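Local coordinates for protein cryptic loci regulator 2 (Schizosaccharomyces pombe 972h-, PDB 5IKJ) that acts upstream of histone deacetylases as part of the SHREC repressor complex, promoting nucleosome positioning and transcriptional silencing at heterochromatic loci, at residues S73-L78 with D234-P239; A263-N268 with Q289-Q294. One frame throughout, in Å; residues are numbered along the deposited sequence.

Contact 1 of 2, residues S73-L78 with D234-P239; sequences STQPIL and DTYTWP
Where the start of helix 75-82 meets the end of helix 214-237, two helix termini are joined by polar side chains beside apolar ones: Thr74 and Gln75 reach Trp238 and Thr237, and Leu78 fills in beside them. The indole NE1 of Trp238 gives its hydrogen to Thr74 OG1 (3.1 Å, N-H...O angle 158°), which lies close to the ring plane. Thr74 holds the N-cap position, yet its hydroxyl faces the other helix: with chi1 at 68°, OG1 sits between the backbone N and the carbonyl carbon. A second bond runs the other way, from Gln75 NE2 to Thr237 OG1 at 3.0 Å, nearly in the plane of the amide. Asp233 OD1 ties the two together, hydrogen-bonded to Thr237 OG1 and weakly to Thr74 OG1. The other amide atom, Gln75 OE1, lies at the edge of the Tyr236 ring, 3.9 Å from CE2. Leu78 splits its branches: CD1 comes within 4.0 Å of Trp238 CH2, while CD2 rests 3.9 Å from Thr237 CG2. Ile77 adds CG2 against Trp238 CZ2 (4.1 Å), its side chain crossing the indole at about a right angle. An alanine in place of Trp238 would probably leave Thr74 OG1 without its indole donor and open a gap beside Ile77 and Leu78. Trp238 is the first residue to leave helical geometry, following a wider pi-type turn at 234-237. This is buried helix-helix packing between the N-terminal turn of helix 75-82 and the C-terminal end of helix 214-237, held by two side-chain hydrogen bonds.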
loop_
_atom_site.group_PDB
_atom_site.type_symbol
_atom_site.label_atom_id
_atom_site.label_comp_id
_atom_site.label_asym_id
_atom_site.label_seq_id
_atom_site.Cartn_x
_atom_site.Cartn_y
_atom_site.Cartn_z
ATOM N N SER A 73 6.001 -2.084 4.823
ATOM C CA SER A 73 5.742 -3.508 4.655
ATOM C C SER A 73 5.523 -4.180 6.003
ATOM O O SER A 73 6.280 -3.956 6.953
ATOM C CB SER A 73 6.902 -4.181 3.927
ATOM O OG SER A 73 6.623 -5.553 3.701
ATOM N N THR A 74 4.484 -5.012 6.080
ATOM C CA THR A 74 4.261 -5.888 7.223
ATOM C C THR A 74 4.354 -7.356 6.830
ATOM O O THR A 74 3.960 -8.225 7.617
ATOM C CB THR A 74 2.900 -5.602 7.867
ATOM O OG1 THR A 74 1.850 -6.006 6.979
ATOM C CG2 THR A 74 2.752 -4.116 8.178
ATOM N N GLN A 75 4.865 -7.655 5.635
ATOM C CA GLN A 75 4.960 -9.044 5.196
ATOM C C GLN A 75 5.844 -9.889 6.104
ATOM O O GLN A 75 5.508 -11.067 6.319
ATOM C CB GLN A 75 5.467 -9.097 3.748
ATOM C CG GLN A 75 4.549 -8.417 2.743
ATOM C CD GLN A 75 3.116 -8.893 2.849
ATOM O OE1 GLN A 75 2.852 -10.096 2.875
ATOM N NE2 GLN A 75 2.182 -7.952 2.930
ATOM N N PRO A 76 6.958 -9.388 6.645
ATOM C CA PRO A 76 7.712 -10.203 7.610
ATOM C C PRO A 76 6.882 -10.634 8.804
ATOM O O PRO A 76 7.134 -11.707 9.366
ATOM C CB PRO A 76 8.865 -9.277 8.022
ATOM C CG PRO A 76 9.031 -8.350 6.870
ATOM C CD PRO A 76 7.650 -8.125 6.333
ATOM N N ILE A 77 5.894 -9.833 9.208
ATOM C CA ILE A 77 5.040 -10.216 10.328
ATOM C C ILE A 77 4.147 -11.387 9.938
ATOM O O ILE A 77 3.961 -12.328 10.719
ATOM C CB ILE A 77 4.217 -9.007 10.812
ATOM C CG1 ILE A 77 5.156 -7.898 11.295
ATOM C CG2 ILE A 77 3.259 -9.422 11.927
ATOM C CD1 ILE A 77 4.457 -6.622 11.726
ATOM N N LEU A 78 3.580 -11.354 8.730
ATOM C CA LEU A 78 2.771 -12.479 8.274
ATOM C C LEU A 78 3.631 -13.717 8.060
ATOM O O LEU A 78 3.199 -14.838 8.351
ATOM C CB LEU A 78 2.028 -12.116 6.986
ATOM C CG LEU A 78 1.111 -13.213 6.433
ATOM C CD1 LEU A 78 -0.025 -13.514 7.403
ATOM C CD2 LEU A 78 0.556 -12.839 5.065
ATOM N N ASP A 234 -4.949 -4.094 3.264
ATOM C CA ASP A 234 -6.403 -3.968 3.279
ATOM C C ASP A 234 -7.094 -4.995 2.390
ATOM O O ASP A 234 -8.307 -5.192 2.525
ATOM C CB ASP A 234 -6.809 -2.559 2.840
ATOM C CG ASP A 234 -6.642 -1.531 3.945
ATOM O OD1 ASP A 234 -6.064 -1.872 5.000
ATOM O OD2 ASP A 234 -7.086 -0.379 3.757
ATOM N N THR A 235 -6.363 -5.647 1.483
ATOM C CA THR A 235 -6.961 -6.607 0.566
ATOM C C THR A 235 -6.309 -7.983 0.585
ATOM O O THR A 235 -6.900 -8.924 0.045
ATOM C CB THR A 235 -6.917 -6.075 -0.876
ATOM O OG1 THR A 235 -5.557 -5.973 -1.312
ATOM C CG2 THR A 235 -7.579 -4.706 -0.969
ATOM N N TYR A 236 -5.127 -8.136 1.186
ATOM C CA TYR A 236 -4.416 -9.407 1.150
ATOM C C TYR A 236 -3.917 -9.822 2.530
ATOM O O TYR A 236 -4.199 -10.936 2.983
ATOM C CB TYR A 236 -3.247 -9.320 0.162
ATOM C CG TYR A 236 -2.302 -10.500 0.197
ATOM C CD1 TYR A 236 -2.583 -11.663 -0.509
ATOM C CD2 TYR A 236 -1.120 -10.444 0.922
ATOM C CE1 TYR A 236 -1.718 -12.739 -0.483
ATOM C CE2 TYR A 236 -0.250 -11.516 0.954
ATOM C CZ TYR A 236 -0.553 -12.660 0.250
ATOM O OH TYR A 236 0.314 -13.726 0.281
ATOM N N THR A 237 -3.188 -8.937 3.212
ATOM C CA THR A 237 -2.498 -9.330 4.439
ATOM C C THR A 237 -3.439 -9.339 5.641
ATOM O O THR A 237 -3.603 -10.367 6.307
ATOM C CB THR A 237 -1.316 -8.392 4.695
ATOM O OG1 THR A 237 -0.733 -8.000 3.445
ATOM C CG2 THR A 237 -0.261 -9.088 5.537
ATOM N N TRP A 238 -4.060 -8.200 5.937
ATOM C CA TRP A 238 -4.966 -8.064 7.078
ATOM C C TRP A 238 -6.275 -7.439 6.610
ATOM O O TRP A 238 -6.661 -6.355 7.057
ATOM C CB TRP A 238 -4.316 -7.227 8.178
ATOM C CG TRP A 238 -2.853 -7.506 8.361
ATOM C CD1 TRP A 238 -1.813 -6.726 7.948
ATOM C CD2 TRP A 238 -2.268 -8.649 8.997
ATOM N NE1 TRP A 238 -0.617 -7.309 8.290
ATOM C CE2 TRP A 238 -0.869 -8.491 8.936
ATOM C CE3 TRP A 238 -2.791 -9.790 9.613
ATOM C CZ2 TRP A 238 0.013 -9.430 9.465
ATOM C CZ3 TRP A 238 -1.913 -10.721 10.140
ATOM C CH2 TRP A 238 -0.527 -10.535 10.063
ATOM N N PRO A 239 -6.990 -8.111 5.703
ATOM C CA PRO A 239 -8.140 -7.463 5.054
ATOM C C PRO A 239 -9.367 -7.326 5.937
ATOM O O PRO A 239 -10.133 -6.371 5.755
ATOM C CB PRO A 239 -8.414 -8.375 3.850
ATOM C CG PRO A 239 -7.903 -9.713 4.274
ATOM C CD PRO A 239 -6.696 -9.431 5.118
#

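Contact 2 of 2, residues A263-N268 with Q289-Q294; sequences ARNLIN and QYHCKQ
Asn265 and His291 meet almost in one plane, the asparagine amide and the imidazole only 16° apart, although their side chains cross at about a right angle. His291 NE2 donates to Asn265 OD1 at a modelled 2.5 Å, a length so short that its exact value is doubtful; the oxygen lies in the ring plane. The other ring nitrogen, ND1, is hydrogen-bonded to the backbone N of Asp303, so both ring nitrogens are engaged. The other half of the Asn265 amide turns to a different neighbour: ND2 donates to Gln289 OE1 (2.9 Å, N-H...O angle 175°). Here the two amide planes stand 77° apart, and the donor is tilted out of the Gln289 carbonyl plane. The Asn265 amide thus serves both partners, with CG lying between the backbone N and the carbonyl carbon. Gln289 runs extended beyond CG, its NE2 passing to Asp303 OD1, while Ile267 CG1 touches Gln289 CG at 3.9 Å.

The backbones of the two strands pair antiparallel. Ala263 with His291 and Asn265 with Gln289 are hydrogen-bonded pairs; between them the non-hydrogen-bonded pair Arg264 and Tyr290 sends its side chains to the other face, Arg264 CB 4.0 Å from Tyr290 CD1. Their polar ends leave the pair, Arg264 for Asp234 and the carbonyl of Tyr242, Tyr290 OH for the backbone N of Tyr242. Strand 300-304 lies beyond strand 288-294 in the five-stranded antiparallel sheet, and helix 531-540 packs with Leu536, Phe532 and Ile540 on the face bearing Ala263, Asn265 and His291.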
loop_
_atom_site.group_PDB
_atom_site.type_symbol
_atom_site.label_atom_id
_atom_site.label_comp_id
_atom_site.label_asym_id
_atom_site.label_seq_id
_atom_site.Cartn_x
_atom_site.Cartn_y
_atom_site.Cartn_z
ATOM N N ALA A 263 -5.336 5.917 13.106
ATOM C CA ALA A 263 -4.123 5.110 13.127
ATOM C C ALA A 263 -4.517 3.706 13.547
ATOM O O ALA A 263 -5.639 3.460 13.993
ATOM C CB ALA A 263 -3.068 5.701 14.074
ATOM N N ARG A 264 -3.580 2.783 13.388
ATOM C CA ARG A 264 -3.799 1.390 13.743
ATOM C C ARG A 264 -2.442 0.712 13.741
ATOM O O ARG A 264 -1.521 1.157 13.052
ATOM C CB ARG A 264 -4.753 0.692 12.760
ATOM C CG ARG A 264 -4.113 0.394 11.419
ATOM C CD ARG A 264 -5.133 0.105 10.339
ATOM N NE ARG A 264 -4.477 -0.178 9.066
ATOM C CZ ARG A 264 -5.114 -0.496 7.944
ATOM N NH1 ARG A 264 -6.436 -0.579 7.927
ATOM N NH2 ARG A 264 -4.427 -0.732 6.838
ATOM N N ASN A 265 -2.315 -0.352 14.528
ATOM C CA ASN A 265 -1.051 -1.062 14.630
ATOM C C ASN A 265 -1.333 -2.539 14.839
ATOM O O ASN A 265 -2.349 -2.916 15.428
ATOM C CB ASN A 265 -0.191 -0.519 15.777
ATOM C CG ASN A 265 -0.869 -0.657 17.125
ATOM O OD1 ASN A 265 -1.612 0.227 17.552
ATOM N ND2 ASN A 265 -0.620 -1.773 17.801
ATOM N N LEU A 266 -0.424 -3.371 14.342
ATOM C CA LEU A 266 -0.534 -4.805 14.547
ATOM C C LEU A 266 -0.168 -5.159 15.984
ATOM O O LEU A 266 0.717 -4.544 16.587
ATOM C CB LEU A 266 0.376 -5.548 13.569
ATOM C CG LEU A 266 -0.042 -5.484 12.098
ATOM C CD1 LEU A 266 1.081 -5.969 11.193
ATOM C CD2 LEU A 266 -1.304 -6.300 11.861
ATOM N N ILE A 267 -0.856 -6.154 16.530
ATOM C CA ILE A 267 -0.638 -6.583 17.906
ATOM C C ILE A 267 0.471 -7.625 17.914
ATOM O O ILE A 267 0.400 -8.627 17.195
ATOM C CB ILE A 267 -1.929 -7.148 18.525
ATOM C CG1 ILE A 267 -3.135 -6.265 18.188
ATOM C CG2 ILE A 267 -1.775 -7.244 20.039
ATOM C CD1 ILE A 267 -4.473 -6.893 18.533
ATOM N N ASN A 268 1.498 -7.391 18.728
ATOM C CA ASN A 268 2.636 -8.301 18.789
ATOM C C ASN A 268 2.247 -9.570 19.536
ATOM O O ASN A 268 1.862 -9.517 20.709
ATOM C CB ASN A 268 3.820 -7.621 19.471
ATOM C CG ASN A 268 5.045 -8.516 19.556
ATOM O OD1 ASN A 268 4.950 -9.696 19.892
ATOM N ND2 ASN A 268 6.208 -7.953 19.251
ATOM N N GLN A 289 -5.008 -2.965 16.728
ATOM C CA GLN A 289 -5.555 -1.962 17.628
ATOM C C GLN A 289 -5.923 -0.748 16.791
ATOM O O GLN A 289 -5.161 -0.340 15.912
ATOM C CB GLN A 289 -4.554 -1.540 18.706
ATOM C CG GLN A 289 -3.831 -2.655 19.430
ATOM C CD GLN A 289 -2.936 -2.119 20.537
ATOM O OE1 GLN A 289 -1.710 -2.213 20.464
ATOM N NE2 GLN A 289 -3.550 -1.542 21.565
ATOM N N TYR A 290 -7.090 -0.175 17.058
ATOM C CA TYR A 290 -7.530 1.028 16.369
ATOM C C TYR A 290 -7.481 2.214 17.322
ATOM O O TYR A 290 -7.817 2.091 18.504
ATOM C CB TYR A 290 -8.943 0.860 15.804
ATOM C CG TYR A 290 -9.065 -0.290 14.833
ATOM C CD1 TYR A 290 -8.560 -0.192 13.542
ATOM C CD2 TYR A 290 -9.684 -1.474 15.207
ATOM C CE1 TYR A 290 -8.670 -1.245 12.652
ATOM C CE2 TYR A 290 -9.798 -2.530 14.326
ATOM C CZ TYR A 290 -9.290 -2.411 13.050
ATOM O OH TYR A 290 -9.403 -3.463 12.172
ATOM N N HIS A 291 -7.050 3.358 16.797
ATOM C CA HIS A 291 -6.956 4.597 17.556
ATOM C C HIS A 291 -7.733 5.656 16.795
ATOM O O HIS A 291 -7.396 5.972 15.649
ATOM C CB HIS A 291 -5.497 5.008 17.748
ATOM C CG HIS A 291 -4.590 3.854 18.035
ATOM N ND1 HIS A 291 -4.510 3.261 19.277
ATOM C CD2 HIS A 291 -3.738 3.170 17.236
ATOM C CE1 HIS A 291 -3.641 2.268 19.233
ATOM N NE2 HIS A 291 -3.157 2.192 18.006
ATOM N N CYS A 292 -8.769 6.194 17.424
ATOM C CA CYS A 292 -9.786 6.952 16.718
ATOM C C CYS A 292 -9.852 8.386 17.222
ATOM O O CYS A 292 -9.227 8.762 18.218
ATOM C CB CYS A 292 -11.153 6.279 16.869
ATOM S SG CYS A 292 -11.127 4.518 16.493
ATOM N N LYS A 293 -10.629 9.185 16.493
ATOM C CA LYS A 293 -10.902 10.577 16.825
ATOM C C LYS A 293 -12.403 10.782 16.717
ATOM O O LYS A 293 -12.971 10.626 15.631
ATOM C CB LYS A 293 -10.153 11.523 15.877
ATOM C CG LYS A 293 -10.643 12.973 15.867
ATOM C CD LYS A 293 -10.396 13.672 17.194
ATOM C CE LYS A 293 -10.671 15.166 17.087
ATOM N NZ LYS A 293 -12.036 15.457 16.568
ATOM N N GLN A 294 -13.046 11.113 17.832
ATOM C CA GLN A 294 -14.479 11.364 17.794
ATOM C C GLN A 294 -14.773 12.541 16.873
ATOM O O GLN A 294 -14.010 13.508 16.800
ATOM C CB GLN A 294 -15.021 11.641 19.197
ATOM C CG GLN A 294 -16.538 11.766 19.244
ATOM C CD GLN A 294 -17.082 11.813 20.660
ATOM O OE1 GLN A 294 -16.377 11.501 21.620
ATOM N NE2 GLN A 294 -18.344 12.202 20.794
#

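In the fold
Contact 1 and contact 2 illustrate how a helix-helix contact and a strand pair can meet: their centres lie about 15 Å apart, yet they touch directly. One direct tie is a salt bridge of 2.7 Å between Asp234 OD1 of contact 1 and Arg264 NH2 of contact 2. Leu266, at the end of strand 255-266, supplies packing between them, its CD1 lying 3.5 Å from Ile77 CD1 and 3.6 Å from Trp238 NE1. Along the chain, contact 1 closes before contact 2 opens. Neither contact includes a ligand of the zinc ion, which is bound by His189, Cys204, Cys206 and Cys209.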